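Local coordinates for protein FAD-dependent pyridine nucleotide-disulphide oxidoreductase (PDB 3IWA) that probably catalyses FAD-dependent, NAD(P)H-linked oxidation-reduction, as in other pyridine nucleotide-disulphide oxidoreductases, at residues 359-373 and 386-400. Residues are numbered along the deposited sequence; the frame is centred on the assembly and turned at random.
Sequences ALREGYDAVNVHVEQ and MTLQLVVDRPTRRVL
Tyr-364 lies against Leu-400 at one end of an antiparallel strand pair, 366-372 beside 386-393, which forms the outer part of the five-stranded sheet in the family's dimerisation domain. CD1 of Leu-400 comes over one face of the tyrosine ring, offset toward the rim, in a CH-pi contact 3.9 Å from the centroid. The same methyl meets Ala-359 CB, so the end of helix 356-361 packs here too. Asp-393 stands at the edge of the ring, its carboxylate plane turned 77° from it; OD2 is hydrogen-bonded to Thr-396 OG1 (2.7 Å) in the turn that follows.

Val-367, Val-369 and Val-371 pair with Val-392, Leu-390 and Leu-388, each through two backbone hydrogen bonds. The side chains of these six share one face of the sheet, and helix 449-461 packs on several of them. Arg-394 crosses Val-367 at about a right angle, CG lying 4.0 Å from CG1, while Arg-394 N bonds Asp-365 O and extends the pairing past the strand.

Asn-368 and Gln-389 are on the other face, their amide planes 84° apart, and Gln-389 NE2 is hydrogen-bonded to Ser-201. With CG anti to the carbonyl carbon (chi1 -60°) and an extended chain, Gln-389 puts OE1 3.0 Å from a water, which also donates to Glu-372 OE2; that oxygen receives His-370 ND1 on its syn lone pair at 3.2 Å.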
ATOM      1  N   ALA A 359      -8.157  15.458  13.936  1.00 38.43           N
ATOM      2  CA  ALA A 359      -7.145  15.259  14.985  1.00 39.39           C
ATOM      3  C   ALA A 359      -7.208  16.430  15.971  1.00 39.98           C
ATOM      4  O   ALA A 359      -7.103  16.241  17.173  1.00 38.83           O
ATOM      5  CB  ALA A 359      -5.730  15.095  14.389  1.00 38.76           C
ATOM      6  N   LEU A 360      -7.410  17.638  15.463  1.00 42.38           N
ATOM      7  CA  LEU A 360      -7.541  18.799  16.361  1.00 44.50           C
ATOM      8  C   LEU A 360      -8.761  18.625  17.227  1.00 45.50           C
ATOM      9  O   LEU A 360      -8.688  18.874  18.426  1.00 46.01           O
ATOM     10  CB  LEU A 360      -7.584  20.133  15.627  1.00 44.32           C
ATOM     11  CG  LEU A 360      -6.297  20.538  14.871  1.00 46.73           C
ATOM     12  CD1 LEU A 360      -6.607  21.667  13.842  1.00 44.94           C
ATOM     13  CD2 LEU A 360      -5.157  20.940  15.782  1.00 44.84           C
ATOM     14  N   ARG A 361      -9.865  18.140  16.653  1.00 46.52           N
ATOM     15  CA  ARG A 361     -11.099  17.965  17.466  1.00 47.17           C
ATOM     16  C   ARG A 361     -10.867  16.955  18.612  1.00 47.20           C
ATOM     17  O   ARG A 361     -11.406  17.119  19.688  1.00 46.99           O
ATOM     18  CB  ARG A 361     -12.348  17.619  16.610  1.00 46.78           C
ATOM     19  N   GLU A 362     -10.022  15.950  18.390  1.00 47.89           N
ATOM     20  CA  GLU A 362      -9.663  14.973  19.434  1.00 48.59           C
ATOM     21  C   GLU A 362      -8.656  15.539  20.414  1.00 48.49           C
ATOM     22  O   GLU A 362      -8.267  14.842  21.359  1.00 48.88           O
ATOM     23  CB  GLU A 362      -9.027  13.725  18.824  1.00 48.83           C
ATOM     24  CG  GLU A 362      -9.949  12.889  17.937  1.00 51.54           C
ATOM     25  CD  GLU A 362     -10.990  12.083  18.714  1.00 52.78           C
ATOM     26  OE1 GLU A 362     -10.934  12.049  19.971  1.00 55.84           O
ATOM     27  OE2 GLU A 362     -11.847  11.463  18.043  1.00 54.14           O
ATOM     28  N   GLY A 363      -8.203  16.765  20.154  1.00 48.02           N
ATOM     29  CA  GLY A 363      -7.223  17.434  20.991  1.00 47.97           C
ATOM     30  C   GLY A 363      -5.764  17.040  20.797  1.00 47.88           C
ATOM     31  O   GLY A 363      -4.968  17.177  21.721  1.00 48.10           O
ATOM     32  N   TYR A 364      -5.402  16.522  19.620  1.00 47.27           N
ATOM     33  CA  TYR A 364      -3.982  16.347  19.291  1.00 46.65           C
ATOM     34  C   TYR A 364      -3.469  17.689  18.840  1.00 45.61           C
ATOM     35  O   TYR A 364      -4.170  18.416  18.125  1.00 45.95           O
ATOM     36  CB  TYR A 364      -3.728  15.325  18.135  1.00 46.68           C
ATOM     37  CG  TYR A 364      -4.000  13.901  18.508  1.00 46.94           C
ATOM     38  CD1 TYR A 364      -3.060  13.140  19.187  1.00 46.11           C
ATOM     39  CD2 TYR A 364      -5.230  13.322  18.205  1.00 48.95           C
ATOM     40  CE1 TYR A 364      -3.338  11.832  19.554  1.00 46.28           C
ATOM     41  CE2 TYR A 364      -5.514  12.040  18.568  1.00 48.43           C
ATOM     42  CZ  TYR A 364      -4.577  11.299  19.236  1.00 47.31           C
ATOM     43  OH  TYR A 364      -4.928  10.023  19.571  1.00 50.69           O
ATOM     44  N   ASP A 365      -2.246  17.994  19.227  1.00 44.49           N
ATOM     45  CA  ASP A 365      -1.507  19.094  18.646  1.00 44.79           C
ATOM     46  C   ASP A 365      -1.006  18.673  17.249  1.00 44.21           C
ATOM     47  O   ASP A 365       0.153  18.375  17.053  1.00 43.67           O
ATOM     48  CB  ASP A 365      -0.351  19.452  19.600  1.00 45.43           C
ATOM     49  CG  ASP A 365       0.528  20.619  19.102  1.00 46.47           C
ATOM     50  OD1 ASP A 365       0.180  21.291  18.103  1.00 45.59           O
ATOM     51  OD2 ASP A 365       1.586  20.831  19.740  1.00 50.07           O
ATOM     52  N   ALA A 366      -1.899  18.664  16.270  1.00 44.36           N
ATOM     53  CA  ALA A 366      -1.618  18.046  14.986  1.00 43.89           C
ATOM     54  C   ALA A 366      -1.263  19.056  13.949  1.00 44.24           C
ATOM     55  O   ALA A 366      -1.729  20.173  13.995  1.00 45.07           O
ATOM     56  CB  ALA A 366      -2.823  17.281  14.514  1.00 43.54           C
ATOM     57  N   VAL A 367      -0.483  18.635  12.964  1.00 44.50           N
ATOM     58  CA  VAL A 367      -0.171  19.483  11.837  1.00 44.65           C
ATOM     59  C   VAL A 367      -0.454  18.744  10.540  1.00 44.02           C
ATOM     60  O   VAL A 367      -0.221  17.552  10.421  1.00 44.72           O
ATOM     61  CB  VAL A 367       1.297  20.010  11.907  1.00 45.17           C
ATOM     62  CG1 VAL A 367       2.178  19.084  12.706  1.00 45.75           C
ATOM     63  CG2 VAL A 367       1.876  20.169  10.550  1.00 47.67           C
ATOM     64  N   ASN A 368      -0.987  19.466   9.580  1.00 43.63           N
ATOM     65  CA  ASN A 368      -1.266  18.954   8.278  1.00 43.73           C
ATOM     66  C   ASN A 368      -0.141  19.355   7.328  1.00 44.38           C
ATOM     67  O   ASN A 368       0.054  20.540   7.048  1.00 44.32           O
ATOM     68  CB  ASN A 368      -2.579  19.551   7.786  1.00 43.61           C
ATOM     69  CG  ASN A 368      -3.258  18.713   6.719  1.00 43.37           C
ATOM     70  OD1 ASN A 368      -3.808  19.248   5.767  1.00 47.04           O
ATOM     71  ND2 ASN A 368      -3.257  17.404   6.888  1.00 41.83           N
ATOM     72  N   VAL A 369       0.587  18.361   6.835  1.00 44.72           N
ATOM     73  CA  VAL A 369       1.675  18.549   5.873  1.00 45.30           C
ATOM     74  C   VAL A 369       1.238  18.129   4.466  1.00 45.44           C
ATOM     75  O   VAL A 369       0.804  17.019   4.260  1.00 44.99           O
ATOM     76  CB  VAL A 369       2.853  17.664   6.317  1.00 45.75           C
ATOM     77  CG1 VAL A 369       4.016  17.755   5.359  1.00 46.78           C
ATOM     78  CG2 VAL A 369       3.274  18.038   7.716  1.00 46.61           C
ATOM     79  N   HIS A 370       1.361  19.002   3.489  1.00 46.39           N
ATOM     80  CA  HIS A 370       0.977  18.648   2.126  1.00 48.05           C
ATOM     81  C   HIS A 370       2.180  18.556   1.183  1.00 48.25           C
ATOM     82  O   HIS A 370       3.195  19.176   1.384  1.00 47.47           O
ATOM     83  CB  HIS A 370      -0.052  19.624   1.568  1.00 48.61           C
ATOM     84  CG  HIS A 370       0.348  21.047   1.708  1.00 52.58           C
ATOM     85  ND1 HIS A 370       1.061  21.715   0.733  1.00 58.39           N
ATOM     86  CD2 HIS A 370       0.187  21.924   2.729  1.00 56.25           C
ATOM     87  CE1 HIS A 370       1.312  22.950   1.140  1.00 58.61           C
ATOM     88  NE2 HIS A 370       0.790  23.104   2.347  1.00 58.43           N
ATOM     89  N   VAL A 371       2.010  17.767   0.146  1.00 49.61           N
ATOM     90  CA  VAL A 371       2.999  17.548  -0.855  1.00 51.80           C
ATOM     91  C   VAL A 371       2.255  17.389  -2.153  1.00 53.50           C
ATOM     92  O   VAL A 371       1.207  16.747  -2.175  1.00 53.29           O
ATOM     93  CB  VAL A 371       3.742  16.248  -0.567  1.00 52.31           C
ATOM     94  CG1 VAL A 371       4.425  15.797  -1.795  1.00 53.72           C
ATOM     95  CG2 VAL A 371       4.723  16.431   0.606  1.00 51.60           C
ATOM     96  N   GLU A 372       2.773  17.996  -3.221  1.00 56.24           N
ATOM     97  CA  GLU A 372       2.201  17.859  -4.579  1.00 58.93           C
ATOM     98  C   GLU A 372       3.256  17.355  -5.548  1.00 60.63           C
ATOM     99  O   GLU A 372       4.447  17.509  -5.288  1.00 60.87           O
ATOM    100  CB  GLU A 372       1.634  19.189  -5.100  1.00 59.43           C
ATOM    101  CG  GLU A 372       0.487  19.742  -4.268  1.00 60.58           C
ATOM    102  CD  GLU A 372       0.948  20.307  -2.937  1.00 62.53           C
ATOM    103  OE1 GLU A 372       2.024  20.942  -2.901  1.00 65.21           O
ATOM    104  OE2 GLU A 372       0.237  20.130  -1.928  1.00 64.44           O
ATOM    105  N   GLN A 373       2.818  16.759  -6.659  1.00 62.73           N
ATOM    106  CA  GLN A 373       3.728  16.194  -7.675  1.00 64.25           C
ATOM    107  C   GLN A 373       3.310  16.606  -9.089  1.00 64.46           C
ATOM    108  O   GLN A 373       2.141  16.470  -9.468  1.00 64.97           O
ATOM    109  CB  GLN A 373       3.767  14.671  -7.558  1.00 65.03           C
ATOM    110  CG  GLN A 373       4.713  13.950  -8.544  1.00 67.77           C
ATOM    111  CD  GLN A 373       4.737  12.432  -8.323  1.00 71.29           C
ATOM    112  OE1 GLN A 373       4.038  11.679  -9.009  1.00 74.20           O
ATOM    113  NE2 GLN A 373       5.526  11.983  -7.348  1.00 72.29           N
ATOM    114  N   MET A 386      -0.846  15.097  -8.412  1.00 51.70           N
ATOM    115  CA  MET A 386      -1.140  14.338  -7.185  1.00 49.82           C
ATOM    116  C   MET A 386      -0.818  15.125  -5.938  1.00 47.78           C
ATOM    117  O   MET A 386       0.272  15.602  -5.825  1.00 46.41           O
ATOM    118  CB  MET A 386      -0.382  13.000  -7.081  1.00 49.88           C
ATOM    119  CG  MET A 386      -1.020  12.125  -5.943  1.00 49.39           C
ATOM    120  SD  MET A 386      -0.319  10.541  -5.566  1.00 46.38           S
ATOM    121  CE  MET A 386      -0.328   9.837  -7.201  1.00 48.53           C
ATOM    122  N   THR A 387      -1.783  15.217  -5.016  1.00 46.43           N
ATOM    123  CA  THR A 387      -1.601  15.786  -3.682  1.00 45.75           C
ATOM    124  C   THR A 387      -1.811  14.749  -2.580  1.00 44.25           C
ATOM    125  O   THR A 387      -2.816  14.042  -2.574  1.00 44.82           O
ATOM    126  CB  THR A 387      -2.624  16.882  -3.392  1.00 46.13           C
ATOM    127  OG1 THR A 387      -2.656  17.813  -4.476  1.00 48.53           O
ATOM    128  CG2 THR A 387      -2.296  17.608  -2.081  1.00 45.87           C
ATOM    129  N   LEU A 388      -0.857  14.695  -1.651  1.00 42.27           N
ATOM    130  CA  LEU A 388      -0.980  13.985  -0.395  1.00 40.29           C
ATOM    131  C   LEU A 388      -0.938  14.964   0.758  1.00 38.69           C
ATOM    132  O   LEU A 388      -0.153  15.912   0.744  1.00 36.49           O
ATOM    133  CB  LEU A 388       0.192  13.029  -0.172  1.00 39.99           C
ATOM    134  CG  LEU A 388       0.340  11.824  -1.071  1.00 41.62           C
ATOM    135  CD1 LEU A 388       1.468  10.933  -0.501  1.00 39.24           C
ATOM    136  CD2 LEU A 388      -1.015  11.079  -1.205  1.00 41.92           C
ATOM    137  N   GLN A 389      -1.714  14.658   1.795  1.00 36.54           N
ATOM    138  CA  GLN A 389      -1.650  15.377   3.038  1.00 35.77           C
ATOM    139  C   GLN A 389      -1.463  14.351   4.146  1.00 35.31           C
ATOM    140  O   GLN A 389      -2.121  13.316   4.143  1.00 35.94           O
ATOM    141  CB  GLN A 389      -2.922  16.222   3.235  1.00 36.03           C
ATOM    142  CG  GLN A 389      -3.169  17.286   2.121  1.00 36.02           C
ATOM    143  CD  GLN A 389      -4.320  18.299   2.440  1.00 37.98           C
ATOM    144  OE1 GLN A 389      -4.416  19.372   1.838  1.00 41.61           O
ATOM    145  NE2 GLN A 389      -5.171  17.949   3.363  1.00 36.21           N
ATOM    146  N   LEU A 390      -0.548  14.637   5.067  1.00 34.60           N
ATOM    147  CA  LEU A 390      -0.132  13.729   6.098  1.00 34.61           C
ATOM    148  C   LEU A 390      -0.404  14.417   7.400  1.00 35.05           C
ATOM    149  O   LEU A 390      -0.051  15.593   7.552  1.00 35.38           O
ATOM    150  CB  LEU A 390       1.370  13.427   5.966  1.00 34.25           C
ATOM    151  CG  LEU A 390       1.985  12.240   6.723  1.00 34.19           C
ATOM    152  CD1 LEU A 390       1.524  10.910   6.080  1.00 29.10           C
ATOM    153  CD2 LEU A 390       3.583  12.308   6.765  1.00 30.52           C
ATOM    154  N   VAL A 391      -1.045  13.707   8.332  1.00 34.97           N
ATOM    155  CA  VAL A 391      -1.462  14.305   9.596  1.00 34.27           C
ATOM    156  C   VAL A 391      -0.621  13.756  10.691  1.00 34.90           C
ATOM    157  O   VAL A 391      -0.564  12.564  10.891  1.00 35.37           O
ATOM    158  CB  VAL A 391      -2.967  14.064   9.896  1.00 34.79           C
ATOM    159  CG1 VAL A 391      -3.366  14.809  11.107  1.00 32.37           C
ATOM    160  CG2 VAL A 391      -3.846  14.504   8.719  1.00 31.38           C
ATOM    161  N   VAL A 392       0.037  14.641  11.431  1.00 36.96           N
ATOM    162  CA  VAL A 392       1.115  14.253  12.340  1.00 36.94           C
ATOM    163  C   VAL A 392       0.908  14.845  13.722  1.00 38.41           C
ATOM    164  O   VAL A 392       0.609  16.031  13.856  1.00 38.75           O
ATOM    165  CB  VAL A 392       2.467  14.768  11.794  1.00 37.28           C
ATOM    166  CG1 VAL A 392       3.586  14.453  12.758  1.00 37.47           C
ATOM    167  CG2 VAL A 392       2.738  14.189  10.419  1.00 32.62           C
ATOM    168  N   ASP A 393       1.103  14.042  14.760  1.00 39.58           N
ATOM    169  CA  ASP A 393       1.078  14.565  16.089  1.00 41.44           C
ATOM    170  C   ASP A 393       2.436  15.176  16.442  1.00 42.83           C
ATOM    171  O   ASP A 393       3.420  14.464  16.440  1.00 43.13           O
ATOM    172  CB  ASP A 393       0.785  13.460  17.093  1.00 42.44           C
ATOM    173  CG  ASP A 393       0.644  13.993  18.519  1.00 41.81           C
ATOM    174  OD1 ASP A 393       0.007  15.050  18.662  1.00 42.55           O
ATOM    175  OD2 ASP A 393       1.141  13.354  19.471  1.00 44.36           O
ATOM    176  N   ARG A 394       2.482  16.459  16.791  1.00 44.26           N
ATOM    177  CA  ARG A 394       3.766  17.116  17.121  1.00 45.89           C
ATOM    178  C   ARG A 394       4.624  16.427  18.177  1.00 45.72           C
ATOM    179  O   ARG A 394       5.760  16.061  17.892  1.00 46.32           O
ATOM    180  CB  ARG A 394       3.584  18.591  17.498  1.00 46.70           C
ATOM    181  CG  ARG A 394       3.751  19.563  16.334  1.00 50.43           C
ATOM    182  CD  ARG A 394       4.043  21.007  16.799  1.00 54.49           C
ATOM    183  NE  ARG A 394       3.437  21.958  15.867  1.00 58.64           N
ATOM    184  CZ  ARG A 394       4.048  22.510  14.809  1.00 63.01           C
ATOM    185  NH1 ARG A 394       5.330  22.252  14.522  1.00 62.49           N
ATOM    186  NH2 ARG A 394       3.365  23.359  14.027  1.00 64.95           N
ATOM    187  N   PRO A 395       4.105  16.250  19.397  1.00 45.90           N
ATOM    188  CA  PRO A 395       4.976  15.705  20.455  1.00 45.99           C
ATOM    189  C   PRO A 395       5.447  14.259  20.338  1.00 46.37           C
ATOM    190  O   PRO A 395       6.489  13.897  20.902  1.00 47.18           O
ATOM    191  CB  PRO A 395       4.134  15.839  21.734  1.00 46.35           C
ATOM    192  CG  PRO A 395       2.781  16.380  21.310  1.00 46.14           C
ATOM    193  CD  PRO A 395       2.921  16.936  19.938  1.00 45.74           C
ATOM    194  N   THR A 396       4.673  13.410  19.689  1.00 46.12           N
ATOM    195  CA  THR A 396       5.047  11.991  19.560  1.00 45.34           C
ATOM    196  C   THR A 396       5.682  11.705  18.202  1.00 44.61           C
ATOM    197  O   THR A 396       6.320  10.688  18.019  1.00 44.68           O
ATOM    198  CB  THR A 396       3.810  11.122  19.666  1.00 45.33           C
ATOM    199  OG1 THR A 396       2.877  11.519  18.641  1.00 45.40           O
ATOM    200  CG2 THR A 396       3.170  11.277  21.066  1.00 44.77           C
ATOM    201  N   ARG A 397       5.462  12.615  17.262  1.00 43.45           N
ATOM    202  CA  ARG A 397       5.766  12.414  15.862  1.00 42.95           C
ATOM    203  C   ARG A 397       4.923  11.276  15.236  1.00 41.42           C
ATOM    204  O   ARG A 397       5.300  10.739  14.222  1.00 41.37           O
ATOM    205  CB  ARG A 397       7.268  12.169  15.651  1.00 42.69           C
ATOM    206  CG  ARG A 397       8.166  13.268  16.180  1.00 45.34           C
ATOM    207  CD  ARG A 397       9.682  12.898  16.050  1.00 46.21           C
ATOM    208  NE  ARG A 397      10.188  13.009  14.677  1.00 44.73           N
ATOM    209  CZ  ARG A 397      10.591  14.143  14.092  1.00 47.77           C
ATOM    210  NH1 ARG A 397      10.548  15.323  14.728  1.00 51.05           N
ATOM    211  NH2 ARG A 397      11.037  14.121  12.847  1.00 46.73           N
ATOM    212  N   ARG A 398       3.789  10.922  15.829  1.00 40.74           N
ATOM    213  CA  ARG A 398       2.955   9.827  15.280  1.00 39.74           C
ATOM    214  C   ARG A 398       2.218  10.341  14.072  1.00 37.97           C
ATOM    215  O   ARG A 398       1.815  11.506  14.031  1.00 37.52           O
ATOM    216  CB  ARG A 398       1.928   9.345  16.259  1.00 39.77           C
ATOM    217  CG  ARG A 398       2.382   8.281  17.166  1.00 44.48           C
ATOM    218  CD  ARG A 398       1.195   7.792  18.020  1.00 48.97           C
ATOM    219  NE  ARG A 398       0.132   7.207  17.207  1.00 51.55           N
ATOM    220  CZ  ARG A 398      -1.171   7.258  17.492  1.00 51.60           C
ATOM    221  NH1 ARG A 398      -1.612   7.891  18.571  1.00 52.13           N
ATOM    222  NH2 ARG A 398      -2.043   6.684  16.671  1.00 50.90           N
ATOM    223  N   VAL A 399       2.086   9.484  13.073  1.00 36.26           N
ATOM    224  CA  VAL A 399       1.261   9.787  11.916  1.00 34.99           C
ATOM    225  C   VAL A 399      -0.154   9.391  12.310  1.00 34.09           C
ATOM    226  O   VAL A 399      -0.355   8.320  12.786  1.00 33.71           O
ATOM    227  CB  VAL A 399       1.761   9.048  10.663  1.00 34.58           C
ATOM    228  CG1 VAL A 399       0.861   9.310   9.517  1.00 34.78           C
ATOM    229  CG2 VAL A 399       3.205   9.497  10.300  1.00 34.81           C
ATOM    230  N   LEU A 400      -1.118  10.297  12.159  1.00 33.77           N
ATOM    231  CA  LEU A 400      -2.490  10.044  12.588  1.00 33.09           C
ATOM    232  C   LEU A 400      -3.421   9.762  11.410  1.00 32.35           C
ATOM    233  O   LEU A 400      -4.563   9.333  11.596  1.00 32.34           O
ATOM    234  CB  LEU A 400      -3.032  11.237  13.403  1.00 32.45           C
ATOM    235  CG  LEU A 400      -2.240  11.680  14.643  1.00 33.37           C
ATOM    236  CD1 LEU A 400      -2.710  13.008  15.295  1.00 31.12           C
ATOM    237  CD2 LEU A 400      -2.182  10.564  15.670  1.00 32.55           C
TER
HETATM  238  O   HOH W   1      -2.472  20.194  -0.306  1.00 51.03           O